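Local structure of MdbA protein (Corynebacterium matruchotii ATCC 14266, 6BO0) at residues Ser4-Phe9 with Gly125-Lys130; Glu11-Thr16 with Leu116-Gln121. The protein is a thiol-disulfide oxidoreductase of the DsbA type, with a thioredoxin-like fold, which probably forms disulfide bonds in exported proteins. One frame throughout, in Å; residues are numbered along the deposited sequence. Where two conformers were deposited one is given.

Interaction 1. Residues Ser4-Phe9 with Gly125-Lys130; sequences SQEEKF and GKKELK
Glu6 and Lys127 meet end-on in a salt bridge. It joins the short N-terminal helix 3-7 to the loop just ahead of helix 129-138. The two side chains come from opposite directions. Of the two oxygens, Glu6 OE1 is the one bonded to Lys127 NZ, at 2.3 Å. That is very short for such a bond, so the exact length is doubtful. Glu6 OE2 lies 4.0 Å from Lys127 NZ. The last methylene of the lysine comes along with its ammonium group. Its distance, 3.1 Å from Lys127 CE to Glu6 OE1, shares the same doubt.

The two side chains are shaped differently. Glu6 runs out straight beyond CG (chi2 178°). Lys127 bends once near its root (chi2 -64°) and then runs extended to the ammonium group.

Next to the pair, the Phe9 ring lies against the Glu6 backbone. Glu6 CA sits 3.9 Å above the centre of one ring face. The backbone bond from Phe9 N to Glu6 O, 3.0 Å, fixes the turn that carries both residues. Helix 129-138 packs against both partners: Glu6 and Phe9 touch Met135, and Lys127 touches Leu132. Glu128 occupies the N-cap position of that helix.

Glu6 is buried, whereas Lys127 is partly exposed. The nearby ammonium group would be expected to favour an ionised carboxylate and to offset the cost of burying it.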
loop_
_atom_site.group_PDB
_atom_site.type_symbol
_atom_site.label_atom_id
_atom_site.label_comp_id
_atom_site.label_asym_id
_atom_site.label_seq_id
_atom_site.Cartn_x
_atom_site.Cartn_y
_atom_site.Cartn_z
ATOM N N SER A 4 21.553 -11.113 3.472
ATOM C CA SER A 4 21.791 -11.134 4.918
ATOM C C SER A 4 21.073 -9.961 5.571
ATOM O O SER A 4 20.533 -10.098 6.672
ATOM C CB SER A 4 23.300 -11.139 5.256
ATOM O OG SER A 4 23.890 -12.402 5.021
ATOM N N GLN A 5 21.038 -8.812 4.885
ATOM C CA GLN A 5 20.300 -7.656 5.404
ATOM C C GLN A 5 18.812 -7.964 5.505
ATOM O O GLN A 5 18.131 -7.602 6.482
ATOM C CB GLN A 5 20.495 -6.434 4.494
ATOM C CG GLN A 5 21.861 -5.774 4.609
ATOM C CD GLN A 5 22.054 -4.660 3.600
ATOM O OE1 GLN A 5 21.945 -4.871 2.389
ATOM N NE2 GLN A 5 22.334 -3.460 4.093
ATOM N N GLU A 6 18.308 -8.606 4.464
ATOM C CA GLU A 6 16.874 -8.851 4.350
ATOM C C GLU A 6 16.339 -9.826 5.372
ATOM O O GLU A 6 15.177 -9.704 5.766
ATOM C CB GLU A 6 16.511 -9.317 2.950
ATOM C CG GLU A 6 16.642 -8.201 1.937
ATOM C CD GLU A 6 16.340 -8.645 0.524
ATOM O OE1 GLU A 6 16.694 -7.894 -0.399
ATOM O OE2 GLU A 6 15.759 -9.739 0.339
ATOM N N GLU A 7 17.160 -10.786 5.817
ATOM C CA GLU A 7 16.704 -11.708 6.856
ATOM C C GLU A 7 16.231 -10.936 8.085
ATOM O O GLU A 7 15.225 -11.327 8.719
ATOM C CB GLU A 7 17.793 -12.718 7.217
ATOM C CG GLU A 7 17.951 -13.836 6.190
ATOM C CD GLU A 7 16.676 -14.640 5.967
ATOM O OE1 GLU A 7 15.915 -14.846 6.937
ATOM O OE2 GLU A 7 16.426 -15.076 4.822
ATOM N N LYS A 8 16.929 -9.830 8.388
ATOM C CA LYS A 8 16.605 -9.022 9.579
ATOM C C LYS A 8 15.330 -8.177 9.495
ATOM O O LYS A 8 14.894 -7.612 10.541
ATOM C CB LYS A 8 17.796 -8.143 9.993
ATOM C CG LYS A 8 18.770 -8.823 10.955
ATOM C CD LYS A 8 19.411 -10.086 10.387
ATOM C CE LYS A 8 18.712 -11.367 10.833
ATOM N NZ LYS A 8 19.468 -12.589 10.452
ATOM N N PHE A 9 14.724 -8.094 8.307
ATOM C CA PHE A 9 13.499 -7.399 8.089
ATOM C C PHE A 9 12.444 -7.979 8.978
ATOM O O PHE A 9 11.536 -7.269 9.311
ATOM C CB PHE A 9 13.058 -7.535 6.602
ATOM C CG PHE A 9 13.796 -6.628 5.634
ATOM C CD1 PHE A 9 14.875 -5.842 6.065
ATOM C CD2 PHE A 9 13.417 -6.570 4.308
ATOM C CE1 PHE A 9 15.557 -5.018 5.180
ATOM C CE2 PHE A 9 14.112 -5.759 3.414
ATOM C CZ PHE A 9 15.165 -4.971 3.847
ATOM N N GLY A 125 14.288 -0.727 -8.396
ATOM C CA GLY A 125 14.889 -1.282 -9.591
ATOM C C GLY A 125 15.755 -2.508 -9.396
ATOM O O GLY A 125 16.276 -3.039 -10.375
ATOM N N LYS A 126 15.908 -2.966 -8.156
ATOM C CA LYS A 126 16.806 -4.045 -7.814
ATOM C C LYS A 126 16.124 -5.331 -7.410
ATOM O O LYS A 126 16.805 -6.306 -7.086
ATOM C CB LYS A 126 17.711 -3.603 -6.682
ATOM C CG LYS A 126 18.608 -2.467 -7.108
ATOM C CD LYS A 126 19.503 -1.955 -6.006
ATOM C CE LYS A 126 20.408 -0.830 -6.499
ATOM N NZ LYS A 126 20.493 0.247 -5.482
ATOM N N LYS A 127 14.791 -5.366 -7.460
ATOM C CA LYS A 127 14.032 -6.526 -6.985
ATOM C C LYS A 127 13.071 -6.995 -8.064
ATOM O O LYS A 127 12.201 -6.248 -8.502
ATOM C CB LYS A 127 13.245 -6.191 -5.711
ATOM C CG LYS A 127 14.090 -5.773 -4.535
ATOM C CD LYS A 127 15.014 -6.859 -4.050
ATOM C CE LYS A 127 15.945 -6.304 -2.988
ATOM N NZ LYS A 127 16.996 -7.300 -2.625
ATOM N N GLU A 128 13.236 -8.240 -8.487
ATOM C CA GLU A 128 12.271 -8.870 -9.352
ATOM C C GLU A 128 11.153 -9.466 -8.488
ATOM O O GLU A 128 11.273 -9.524 -7.257
ATOM C CB GLU A 128 12.932 -9.932 -10.224
ATOM C CG GLU A 128 13.987 -9.357 -11.163
ATOM C CD GLU A 128 13.433 -8.285 -12.098
ATOM O OE1 GLU A 128 12.306 -8.390 -12.614
ATOM O OE2 GLU A 128 14.172 -7.328 -12.349
ATOM N N LEU A 129 10.096 -9.952 -9.133
ATOM C CA LEU A 129 9.019 -10.566 -8.380
ATOM C C LEU A 129 9.520 -11.701 -7.496
ATOM O O LEU A 129 9.039 -11.857 -6.378
ATOM C CB LEU A 129 7.935 -11.055 -9.323
ATOM C CG LEU A 129 7.073 -9.934 -9.907
ATOM C CD1 LEU A 129 6.239 -10.492 -11.037
ATOM C CD2 LEU A 129 6.179 -9.285 -8.858
ATOM N N LYS A 130 10.481 -12.509 -7.958
ATOM C CA LYS A 130 10.959 -13.600 -7.099
ATOM C C LYS A 130 11.626 -13.069 -5.822
ATOM O O LYS A 130 11.585 -13.716 -4.780
ATOM C CB LYS A 130 11.939 -14.513 -7.859
ATOM C CG LYS A 130 13.239 -13.867 -8.319
ATOM C CD LYS A 130 14.062 -14.763 -9.216
ATOM C CE LYS A 130 15.414 -14.131 -9.456
ATOM N NZ LYS A 130 16.226 -14.218 -8.215
#

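Interaction 2. Residues Glu11-Thr16 with Leu116-Gln121; sequences ETYNET and LMTEQQ
Tyr13, the first residue past helix 9-12, reaches with its hydroxyl to Thr118, the last residue of helix 106-118, and to Glu119 after it. Tyr13 OH donates to Glu119 OE2 at 2.6 Å. The oxygen lies at the ring edge, in its plane. The hydroxyl comes from the anti side, 24° out of the carboxylate plane. Ring and carboxylate stand almost perpendicular, at 89°. The bend at chi2 of Glu119 (-71°) turns its OE2 toward Tyr13 OH. The other oxygen, Glu119 OE1, is bonded to Asn122 ND2, so the carboxylate is held at both oxygens.

The Thr118 methyl, CG2, also packs against the hydroxyl oxygen, 3.3 Å from Tyr13 OH. Thr118 OG1 itself bonds to Thr114 O, one turn back. On the Tyr13 side, Thr12 CG2 covers part of one ring face, 3.6 Å above the plane.

Thr114 and Met115 of helix 106-118 also pack on Tyr13. Next along the chain, Gln120 begins helix 120-123. Its NE2 bonds to Phe47 O and to O of the S-hydroxycysteine at position 49. This residue and Cys52 of helix 51-68 form the Cys-X-X-Cys pair, redox-active in thioredoxin-fold oxidoreductases, so the Tyr13 contact adjoins the helix that meets that site.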
loop_
_atom_site.group_PDB
_atom_site.type_symbol
_atom_site.label_atom_id
_atom_site.label_comp_id
_atom_site.label_asym_id
_atom_site.label_seq_id
_atom_site.Cartn_x
_atom_site.Cartn_y
_atom_site.Cartn_z
ATOM N N GLU A 11 12.500 -8.696 12.027
ATOM C CA GLU A 11 12.546 -7.951 13.292
ATOM C C GLU A 11 12.102 -6.513 13.091
ATOM O O GLU A 11 11.475 -5.924 13.956
ATOM C CB GLU A 11 13.966 -7.947 13.887
ATOM C CG GLU A 11 14.561 -9.315 14.194
ATOM C CD GLU A 11 16.049 -9.279 14.611
ATOM O OE1 GLU A 11 16.707 -8.204 14.557
ATOM O OE2 GLU A 11 16.585 -10.343 15.006
ATOM N N THR A 12 12.458 -5.949 11.951
ATOM C CA THR A 12 12.250 -4.541 11.679
ATOM C C THR A 12 10.791 -4.208 11.357
ATOM O O THR A 12 10.276 -3.189 11.826
ATOM C CB THR A 12 13.200 -4.092 10.543
ATOM O OG1 THR A 12 14.548 -4.424 10.909
ATOM C CG2 THR A 12 13.134 -2.609 10.308
ATOM N N TYR A 13 10.153 -5.065 10.555
ATOM C CA TYR A 13 8.817 -4.844 10.049
ATOM C C TYR A 13 7.889 -5.897 10.631
ATOM O O TYR A 13 7.513 -6.854 9.967
ATOM C CB TYR A 13 8.851 -4.859 8.515
ATOM C CG TYR A 13 9.833 -3.835 7.974
ATOM C CD1 TYR A 13 9.580 -2.479 8.079
ATOM C CD2 TYR A 13 11.017 -4.232 7.377
ATOM C CE1 TYR A 13 10.493 -1.536 7.630
ATOM C CE2 TYR A 13 11.921 -3.303 6.909
ATOM C CZ TYR A 13 11.655 -1.954 7.036
ATOM O OH TYR A 13 12.571 -1.034 6.574
ATOM N N ASN A 14 7.535 -5.689 11.900
ATOM C CA ASN A 14 6.848 -6.704 12.669
ATOM C C ASN A 14 5.788 -6.145 13.581
ATOM O O ASN A 14 5.599 -6.613 14.701
ATOM C CB ASN A 14 7.850 -7.522 13.483
ATOM C CG ASN A 14 7.265 -8.822 13.974
ATOM O OD1 ASN A 14 6.566 -9.539 13.243
ATOM N ND2 ASN A 14 7.541 -9.134 15.223
ATOM N N GLU A 15 5.078 -5.154 13.086
ATOM C CA GLU A 15 3.960 -4.604 13.819
ATOM C C GLU A 15 2.774 -5.532 13.829
ATOM O O GLU A 15 2.603 -6.348 12.918
ATOM C CB GLU A 15 3.525 -3.325 13.175
ATOM C CG GLU A 15 4.532 -2.222 13.306
ATOM C CD GLU A 15 3.944 -0.954 12.764
ATOM O OE1 GLU A 15 3.120 -0.365 13.488
ATOM O OE2 GLU A 15 4.252 -0.609 11.595
ATOM N N THR A 16 1.976 -5.426 14.891
ATOM C CA THR A 16 0.719 -6.126 14.971
ATOM C C THR A 16 -0.367 -5.232 14.463
ATOM O O THR A 16 -0.245 -3.995 14.532
ATOM C CB THR A 16 0.374 -6.449 16.410
ATOM O OG1 THR A 16 0.413 -5.229 17.170
ATOM C CG2 THR A 16 1.363 -7.470 16.953
ATOM N N LEU A 116 8.272 -1.733 1.927
ATOM C CA LEU A 116 8.498 -1.219 0.567
ATOM C C LEU A 116 8.723 0.278 0.573
ATOM O O LEU A 116 9.562 0.796 -0.173
ATOM C CB LEU A 116 7.311 -1.527 -0.332
ATOM C CG LEU A 116 7.094 -2.989 -0.763
ATOM C CD1 LEU A 116 5.782 -3.089 -1.510
ATOM C CD2 LEU A 116 8.226 -3.488 -1.613
ATOM N N MET A 117 7.957 1.007 1.380
ATOM C CA MET A 117 8.118 2.455 1.451
ATOM C C MET A 117 9.415 2.829 2.159
ATOM O O MET A 117 10.113 3.755 1.726
ATOM C CB MET A 117 6.907 3.087 2.145
ATOM C CG MET A 117 5.647 3.039 1.309
ATOM S SD MET A 117 5.839 3.930 -0.262
ATOM C CE MET A 117 4.115 4.013 -0.802
ATOM N N THR A 118 9.756 2.128 3.234
ATOM C CA THR A 118 10.948 2.493 4.006
ATOM C C THR A 118 12.236 2.153 3.262
ATOM O O THR A 118 13.207 2.914 3.261
ATOM C CB THR A 118 10.904 1.813 5.376
ATOM O OG1 THR A 118 9.696 2.179 6.063
ATOM C CG2 THR A 118 12.103 2.191 6.214
ATOM N N GLU A 119 12.235 1.002 2.610
ATOM C CA GLU A 119 13.417 0.540 1.880
ATOM C C GLU A 119 13.504 1.033 0.447
ATOM O O GLU A 119 14.441 0.680 -0.258
ATOM C CB GLU A 119 13.487 -0.994 1.882
ATOM C CG GLU A 119 13.498 -1.617 3.272
ATOM C CD GLU A 119 14.780 -1.412 4.039
ATOM O OE1 GLU A 119 15.830 -1.134 3.430
ATOM O OE2 GLU A 119 14.712 -1.525 5.273
ATOM N N GLN A 120 12.532 1.864 0.048
ATOM C CA GLN A 120 12.371 2.302 -1.338
ATOM C C GLN A 120 13.679 2.593 -2.081
ATOM O O GLN A 120 13.909 2.041 -3.148
ATOM C CB GLN A 120 11.489 3.538 -1.344
ATOM C CG GLN A 120 11.195 4.115 -2.707
ATOM C CD GLN A 120 10.354 5.343 -2.562
ATOM O OE1 GLN A 120 10.874 6.441 -2.338
ATOM N NE2 GLN A 120 9.060 5.175 -2.626
ATOM N N GLN A 121 14.520 3.487 -1.562
ATOM C CA GLN A 121 15.690 3.875 -2.328
ATOM C C GLN A 121 16.713 2.774 -2.451
ATOM O O GLN A 121 17.436 2.752 -3.439
ATOM C CB GLN A 121 16.325 5.113 -1.735
ATOM C CG GLN A 121 15.461 6.327 -2.004
ATOM C CD GLN A 121 16.182 7.637 -1.903
ATOM O OE1 GLN A 121 17.420 7.710 -1.910
ATOM N NE2 GLN A 121 15.418 8.699 -1.874
#

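The two contacts are nested along the chain: 4-9, 11-16, 116-121, then 125-130. Their centres lie 11 Å apart, on the same side of the chain's centre. Interaction 1 uses helix 3-7 and the loop leading into helix 129-138. Interaction 2 uses the residue after helix 9-12 and the junction of helices 106-118 and 120-123. They touch directly, with Phe9 CZ 3.6 Å from Glu119 CD, and the Phe9 and Tyr13 rings pack edge-to-face. Together they link the N-terminal segment to the helices between strands 72-78 and 181-184. This run of helices is consistent with the helical insertion of DsbA-like proteins, added to the thioredoxin fold.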